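Local coordinates for protein thioesterase superfamily (Jannaschia sp., PDB 2OAF) that probably hydrolyses thioesters, perhaps of acyl-CoA type, as a hotdog-fold member of the thioesterase superfamily, at residues N68-S82 / T116-D130. Numbering follows the deposited sequence. Where two conformers were deposited one is given.
Sequences NVGTPFVRLEMDFKS and TCFVGAFTCVFTIAD. With PO4 (phosphate ion), chain D.
Phe73 lays one face of its ring under the sulfur of Cys124, whose SG stands 3.5 Å from the ring centroid, 18° off the ring normal and displaced toward the CE2 rim. The CB of Phe122 meets the same ring at its edge. With CG anti to its own carbonyl carbon (chi1 -72°), Phe73 swings its ring in against strand 116-128, while its backbone N donates to O3 of a phosphate ion that Thr36 of the second subunit also holds. Just beyond, Thr123 O accepts from both Val74 N (2.8 Å) and Arg75 N, the mark of a classic beta bulge.

From Leu76 to Phe80 the pairing is regular and antiparallel. Met78, a selenomethionine bent at chi3, sets its CE over a face of the Phe118 ring, 3.8 Å from the centroid, and its selenium at the edge of the Phe122 ring. Phe122 CD2 also touches Leu76 CB at 3.6 Å, and the ring reaches helix 39-54. Arg75, Glu77 and Asp79 lie on the other face, where they form salt bridges with the second subunit.

At the far end, Asn68 turns its amide about 70° from the Asp130 carboxylate: OD1 accepts from Asp130 N at 2.8 Å, and ND2 makes a weak bond of 3.3 Å to Asp130 OD1. Replacing Asn68 with an alanine would probably leave Asp130 N without this acceptor and the start of the 3-10 turn less firmly held.

Strand 69-80 thus joins strand 115-128 within the antiparallel sheet that packs against helix 39-54, and residues 75-79 pair with a strand of the second subunit, carrying the sheet across the interface as in hotdog-fold dimers.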
loop_
_atom_site.group_PDB
_atom_site.type_symbol
_atom_site.label_atom_id
_atom_site.label_comp_id
_atom_site.label_asym_id
_atom_site.label_seq_id
_atom_site.Cartn_x
_atom_site.Cartn_y
_atom_site.Cartn_z
ATOM N N ASN B 68 12.026 -6.273 22.713
ATOM C CA ASN B 68 12.887 -7.200 21.987
ATOM C C ASN B 68 12.229 -8.525 21.613
ATOM O O ASN B 68 12.901 -9.555 21.507
ATOM C CB ASN B 68 14.166 -7.484 22.773
ATOM C CG ASN B 68 15.280 -7.979 21.887
ATOM O OD1 ASN B 68 15.376 -7.608 20.712
ATOM N ND2 ASN B 68 16.118 -8.818 22.430
ATOM N N VAL B 69 10.917 -8.487 21.388
ATOM C CA VAL B 69 10.177 -9.665 20.986
ATOM C C VAL B 69 9.551 -9.399 19.626
ATOM O O VAL B 69 8.791 -8.447 19.466
ATOM C CB VAL B 69 9.084 -10.032 22.021
ATOM C CG1 VAL B 69 8.201 -11.169 21.481
ATOM C CG2 VAL B 69 9.719 -10.454 23.359
ATOM N N GLY B 70 9.913 -10.217 18.642
ATOM C CA GLY B 70 9.289 -10.155 17.342
ATOM C C GLY B 70 8.258 -11.246 17.222
ATOM O O GLY B 70 8.336 -12.267 17.920
ATOM N N THR B 71 7.266 -11.028 16.371
ATOM C CA THR B 71 6.234 -12.040 16.130
ATOM C C THR B 71 5.998 -12.145 14.622
ATOM O O THR B 71 4.932 -11.854 14.139
ATOM C CB THR B 71 4.913 -11.793 16.915
ATOM O OG1 THR B 71 4.199 -10.662 16.397
ATOM C CG2 THR B 71 5.163 -11.601 18.384
ATOM N N PRO B 72 7.014 -12.603 13.884
ATOM C CA PRO B 72 6.850 -12.741 12.430
ATOM C C PRO B 72 5.749 -13.749 12.045
ATOM O O PRO B 72 5.537 -14.732 12.742
ATOM C CB PRO B 72 8.243 -13.202 11.959
ATOM C CG PRO B 72 8.881 -13.798 13.168
ATOM C CD PRO B 72 8.351 -13.040 14.341
ATOM N N PHE B 73 5.075 -13.497 10.930
ATOM C CA PHE B 73 4.023 -14.396 10.460
ATOM C C PHE B 73 4.558 -15.607 9.745
ATOM O O PHE B 73 5.523 -15.531 8.981
ATOM C CB PHE B 73 3.053 -13.661 9.543
ATOM C CG PHE B 73 2.188 -12.708 10.281
ATOM C CD1 PHE B 73 2.643 -11.436 10.586
ATOM C CD2 PHE B 73 0.939 -13.102 10.736
ATOM C CE1 PHE B 73 1.870 -10.553 11.310
ATOM C CE2 PHE B 73 0.154 -12.211 11.457
ATOM C CZ PHE B 73 0.629 -10.926 11.736
ATOM N N VAL B 74 3.920 -16.741 9.996
ATOM C CA VAL B 74 4.262 -17.983 9.291
ATOM C C VAL B 74 3.078 -18.520 8.473
ATOM O O VAL B 74 3.277 -19.314 7.563
ATOM C CB VAL B 74 4.829 -19.060 10.233
ATOM C CG1 VAL B 74 6.205 -18.636 10.762
ATOM C CG2 VAL B 74 3.873 -19.365 11.371
ATOM N N ARG B 75 1.866 -18.068 8.777
ATOM C CA ARG B 75 0.692 -18.429 7.992
ATOM C C ARG B 75 -0.425 -17.413 8.136
ATOM O O ARG B 75 -0.600 -16.780 9.191
ATOM C CB ARG B 75 0.176 -19.809 8.398
ATOM C CG ARG B 75 -1.103 -20.268 7.652
ATOM C CD ARG B 75 -1.409 -21.745 7.957
ATOM N NE ARG B 75 -2.755 -22.107 7.492
ATOM C CZ ARG B 75 -3.055 -22.455 6.241
ATOM N NH1 ARG B 75 -2.112 -22.534 5.317
ATOM N NH2 ARG B 75 -4.318 -22.744 5.915
ATOM N N LEU B 76 -1.170 -17.239 7.054
ATOM C CA LEU B 76 -2.450 -16.524 7.130
ATOM C C LEU B 76 -3.490 -17.169 6.196
ATOM O O LEU B 76 -3.150 -17.727 5.132
ATOM C CB LEU B 76 -2.258 -15.059 6.837
ATOM C CG LEU B 76 -1.948 -14.512 5.456
ATOM C CD1 LEU B 76 -3.163 -14.445 4.622
ATOM C CD2 LEU B 76 -1.395 -13.086 5.618
ATOM N N GLU B 77 -4.741 -17.131 6.619
ATOM C CA GLU B 77 -5.829 -17.584 5.755
ATOM C C GLU B 77 -7.023 -16.710 6.005
ATOM O O GLU B 77 -7.268 -16.279 7.166
ATOM C CB GLU B 77 -6.185 -19.060 5.958
ATOM C CG GLU B 77 -6.647 -19.420 7.335
ATOM C CD GLU B 77 -7.233 -20.841 7.430
ATOM O OE1 GLU B 77 -8.178 -21.182 6.664
ATOM O OE2 GLU B 77 -6.750 -21.601 8.300
HETATM N N MSE B 78 -7.722 -16.393 4.911
HETATM C CA MSE B 78 -8.894 -15.496 4.960
HETATM C C MSE B 78 -9.954 -16.018 4.035
HETATM O O MSE B 78 -9.639 -16.449 2.930
HETATM C CB MSE B 78 -8.508 -14.079 4.553
HETATM C CG MSE B 78 -7.367 -13.500 5.385
HETATM SE SE MSE B 78 -6.990 -11.658 5.024
HETATM C CE MSE B 78 -8.608 -10.855 5.686
ATOM N N ASP B 79 -11.209 -15.988 4.505
ATOM C CA ASP B 79 -12.374 -16.212 3.682
ATOM C C ASP B 79 -13.097 -14.905 3.545
ATOM O O ASP B 79 -13.308 -14.228 4.550
ATOM C CB ASP B 79 -13.297 -17.249 4.294
ATOM C CG ASP B 79 -12.708 -18.640 4.334
ATOM O OD1 ASP B 79 -11.838 -18.973 3.515
ATOM O OD2 ASP B 79 -13.150 -19.429 5.191
ATOM N N PHE B 80 -13.450 -14.541 2.314
ATOM C CA PHE B 80 -14.129 -13.268 2.009
ATOM C C PHE B 80 -15.606 -13.574 1.675
ATOM O O PHE B 80 -15.889 -14.244 0.682
ATOM C CB PHE B 80 -13.425 -12.592 0.852
ATOM C CG PHE B 80 -11.941 -12.461 1.062
ATOM C CD1 PHE B 80 -11.441 -11.555 1.948
ATOM C CD2 PHE B 80 -11.062 -13.271 0.381
ATOM C CE1 PHE B 80 -10.083 -11.470 2.184
ATOM C CE2 PHE B 80 -9.709 -13.155 0.574
ATOM C CZ PHE B 80 -9.226 -12.251 1.488
ATOM N N LYS B 81 -16.528 -13.089 2.510
ATOM C CA LYS B 81 -17.940 -13.496 2.445
ATOM C C LYS B 81 -18.809 -12.403 1.886
ATOM O O LYS B 81 -19.855 -12.676 1.322
ATOM C CB LYS B 81 -18.455 -13.861 3.838
ATOM C CG LYS B 81 -17.595 -14.863 4.609
ATOM C CD LYS B 81 -17.758 -16.275 4.087
ATOM C CE LYS B 81 -17.362 -17.325 5.178
ATOM N NZ LYS B 81 -17.528 -18.786 4.787
ATOM N N SER B 82 -18.405 -11.157 2.088
ATOM C CA SER B 82 -19.194 -10.034 1.672
ATOM C C SER B 82 -18.229 -8.851 1.452
ATOM O O SER B 82 -17.204 -8.755 2.110
ATOM C CB SER B 82 -20.251 -9.703 2.761
ATOM O OG SER B 82 -21.222 -8.819 2.277
ATOM N N THR B 116 -20.660 -10.131 8.506
ATOM C CA THR B 116 -19.287 -10.615 8.521
ATOM C C THR B 116 -18.762 -10.652 7.098
ATOM O O THR B 116 -19.177 -11.459 6.280
ATOM C CB THR B 116 -19.200 -11.995 9.157
ATOM O OG1 THR B 116 -19.671 -11.889 10.493
ATOM C CG2 THR B 116 -17.743 -12.524 9.155
ATOM N N CYS B 117 -17.891 -9.701 6.802
ATOM C CA CYS B 117 -17.336 -9.553 5.469
ATOM C C CYS B 117 -16.185 -10.515 5.238
ATOM O O CYS B 117 -16.015 -11.029 4.123
ATOM C CB CYS B 117 -16.871 -8.128 5.251
ATOM S SG CYS B 117 -18.268 -6.984 5.409
ATOM N N PHE B 118 -15.338 -10.693 6.249
ATOM C CA PHE B 118 -14.255 -11.678 6.135
ATOM C C PHE B 118 -13.911 -12.303 7.480
ATOM O O PHE B 118 -14.174 -11.740 8.530
ATOM C CB PHE B 118 -12.994 -11.104 5.473
ATOM C CG PHE B 118 -12.301 -10.013 6.264
ATOM C CD1 PHE B 118 -11.529 -10.306 7.370
ATOM C CD2 PHE B 118 -12.412 -8.697 5.877
ATOM C CE1 PHE B 118 -10.903 -9.304 8.104
ATOM C CE2 PHE B 118 -11.740 -7.690 6.563
ATOM C CZ PHE B 118 -10.989 -8.004 7.697
ATOM N N VAL B 119 -13.377 -13.508 7.411
ATOM C CA VAL B 119 -12.969 -14.247 8.588
ATOM C C VAL B 119 -11.535 -14.678 8.299
ATOM O O VAL B 119 -11.253 -15.227 7.239
ATOM C CB VAL B 119 -13.937 -15.426 8.884
ATOM C CG1 VAL B 119 -15.428 -14.995 8.664
ATOM C CG2 VAL B 119 -13.618 -16.622 8.039
ATOM N N GLY B 120 -10.630 -14.366 9.205
ATOM C CA GLY B 120 -9.231 -14.734 9.023
ATOM C C GLY B 120 -8.586 -15.385 10.245
ATOM O O GLY B 120 -8.991 -15.140 11.384
ATOM N N ALA B 121 -7.542 -16.182 9.996
ATOM C CA ALA B 121 -6.699 -16.749 11.042
ATOM C C ALA B 121 -5.229 -16.512 10.655
ATOM O O ALA B 121 -4.827 -16.734 9.517
ATOM C CB ALA B 121 -6.985 -18.248 11.206
ATOM N N PHE B 122 -4.453 -16.030 11.614
ATOM C CA PHE B 122 -3.113 -15.504 11.371
ATOM C C PHE B 122 -2.167 -16.033 12.431
ATOM O O PHE B 122 -2.388 -15.810 13.614
ATOM C CB PHE B 122 -3.167 -13.980 11.471
ATOM C CG PHE B 122 -4.182 -13.351 10.545
ATOM C CD1 PHE B 122 -5.513 -13.213 10.931
ATOM C CD2 PHE B 122 -3.803 -12.894 9.303
ATOM C CE1 PHE B 122 -6.440 -12.622 10.080
ATOM C CE2 PHE B 122 -4.721 -12.309 8.448
ATOM C CZ PHE B 122 -6.055 -12.190 8.844
ATOM N N THR B 123 -1.128 -16.738 12.005
ATOM C CA THR B 123 -0.242 -17.460 12.903
ATOM C C THR B 123 1.154 -16.857 12.836
ATOM O O THR B 123 1.705 -16.642 11.743
ATOM C CB THR B 123 -0.165 -18.941 12.509
ATOM O OG1 THR B 123 -1.492 -19.476 12.462
ATOM C CG2 THR B 123 0.667 -19.732 13.539
ATOM N N CYS B 124 1.683 -16.541 14.012
ATOM C CA CYS B 124 2.993 -15.940 14.221
ATOM C C CYS B 124 3.853 -16.856 15.088
ATOM O O CYS B 124 3.326 -17.556 15.928
ATOM C CB CYS B 124 2.804 -14.648 14.999
ATOM S SG CYS B 124 1.799 -13.450 14.092
ATOM N N VAL B 125 5.170 -16.819 14.890
ATOM C CA VAL B 125 6.122 -17.402 15.833
ATOM C C VAL B 125 6.746 -16.235 16.609
ATOM O O VAL B 125 6.409 -15.080 16.358
ATOM C CB VAL B 125 7.191 -18.263 15.125
ATOM C CG1 VAL B 125 6.553 -19.530 14.535
ATOM C CG2 VAL B 125 7.962 -17.451 14.067
ATOM N N PHE B 126 7.619 -16.535 17.561
ATOM C CA PHE B 126 8.250 -15.520 18.410
ATOM C C PHE B 126 9.732 -15.519 18.145
ATOM O O PHE B 126 10.330 -16.592 17.965
ATOM C CB PHE B 126 8.000 -15.814 19.893
ATOM C CG PHE B 126 6.578 -15.612 20.318
ATOM C CD1 PHE B 126 5.646 -16.631 20.185
ATOM C CD2 PHE B 126 6.149 -14.381 20.843
ATOM C CE1 PHE B 126 4.304 -16.440 20.577
ATOM C CE2 PHE B 126 4.808 -14.193 21.230
ATOM C CZ PHE B 126 3.891 -15.224 21.090
ATOM N N THR B 127 10.316 -14.323 18.103
ATOM C CA THR B 127 11.762 -14.175 17.997
ATOM C C THR B 127 12.314 -13.300 19.128
ATOM O O THR B 127 11.570 -12.547 19.788
ATOM C CB THR B 127 12.172 -13.527 16.657
ATOM O OG1 THR B 127 11.545 -12.251 16.553
ATOM C CG2 THR B 127 11.777 -14.395 15.439
ATOM N N ILE B 128 13.617 -13.458 19.350
ATOM C CA ILE B 128 14.458 -12.473 20.015
ATOM C C ILE B 128 14.745 -11.448 18.934
ATOM O O ILE B 128 15.528 -11.706 18.033
ATOM C CB ILE B 128 15.771 -13.095 20.504
ATOM C CG1 ILE B 128 15.480 -14.218 21.519
ATOM C CG2 ILE B 128 16.639 -12.031 21.151
ATOM C CD1 ILE B 128 16.548 -15.279 21.614
ATOM N N ALA B 129 14.089 -10.300 19.010
ATOM C CA ALA B 129 14.002 -9.410 17.860
ATOM C C ALA B 129 15.368 -9.021 17.330
ATOM O O ALA B 129 15.619 -9.143 16.129
ATOM C CB ALA B 129 13.195 -8.169 18.189
ATOM N N ASP B 130 16.254 -8.569 18.216
ATOM C CA ASP B 130 17.548 -8.023 17.778
ATOM C C ASP B 130 18.496 -9.073 17.184
ATOM O O ASP B 130 19.453 -8.720 16.501
ATOM C CB ASP B 130 18.240 -7.204 18.894
ATOM C CG ASP B 130 18.595 -8.028 20.138
ATOM O OD1 ASP B 130 18.451 -9.274 20.157
ATOM O OD2 ASP B 130 19.036 -7.391 21.122
HETATM P P PO4 D . 6.884 -9.802 8.784
HETATM O O1 PO4 D . 7.433 -10.123 7.423
HETATM O O2 PO4 D . 5.632 -8.964 8.597
HETATM O O3 PO4 D . 6.541 -11.123 9.469
HETATM O O4 PO4 D . 7.910 -9.043 9.625
#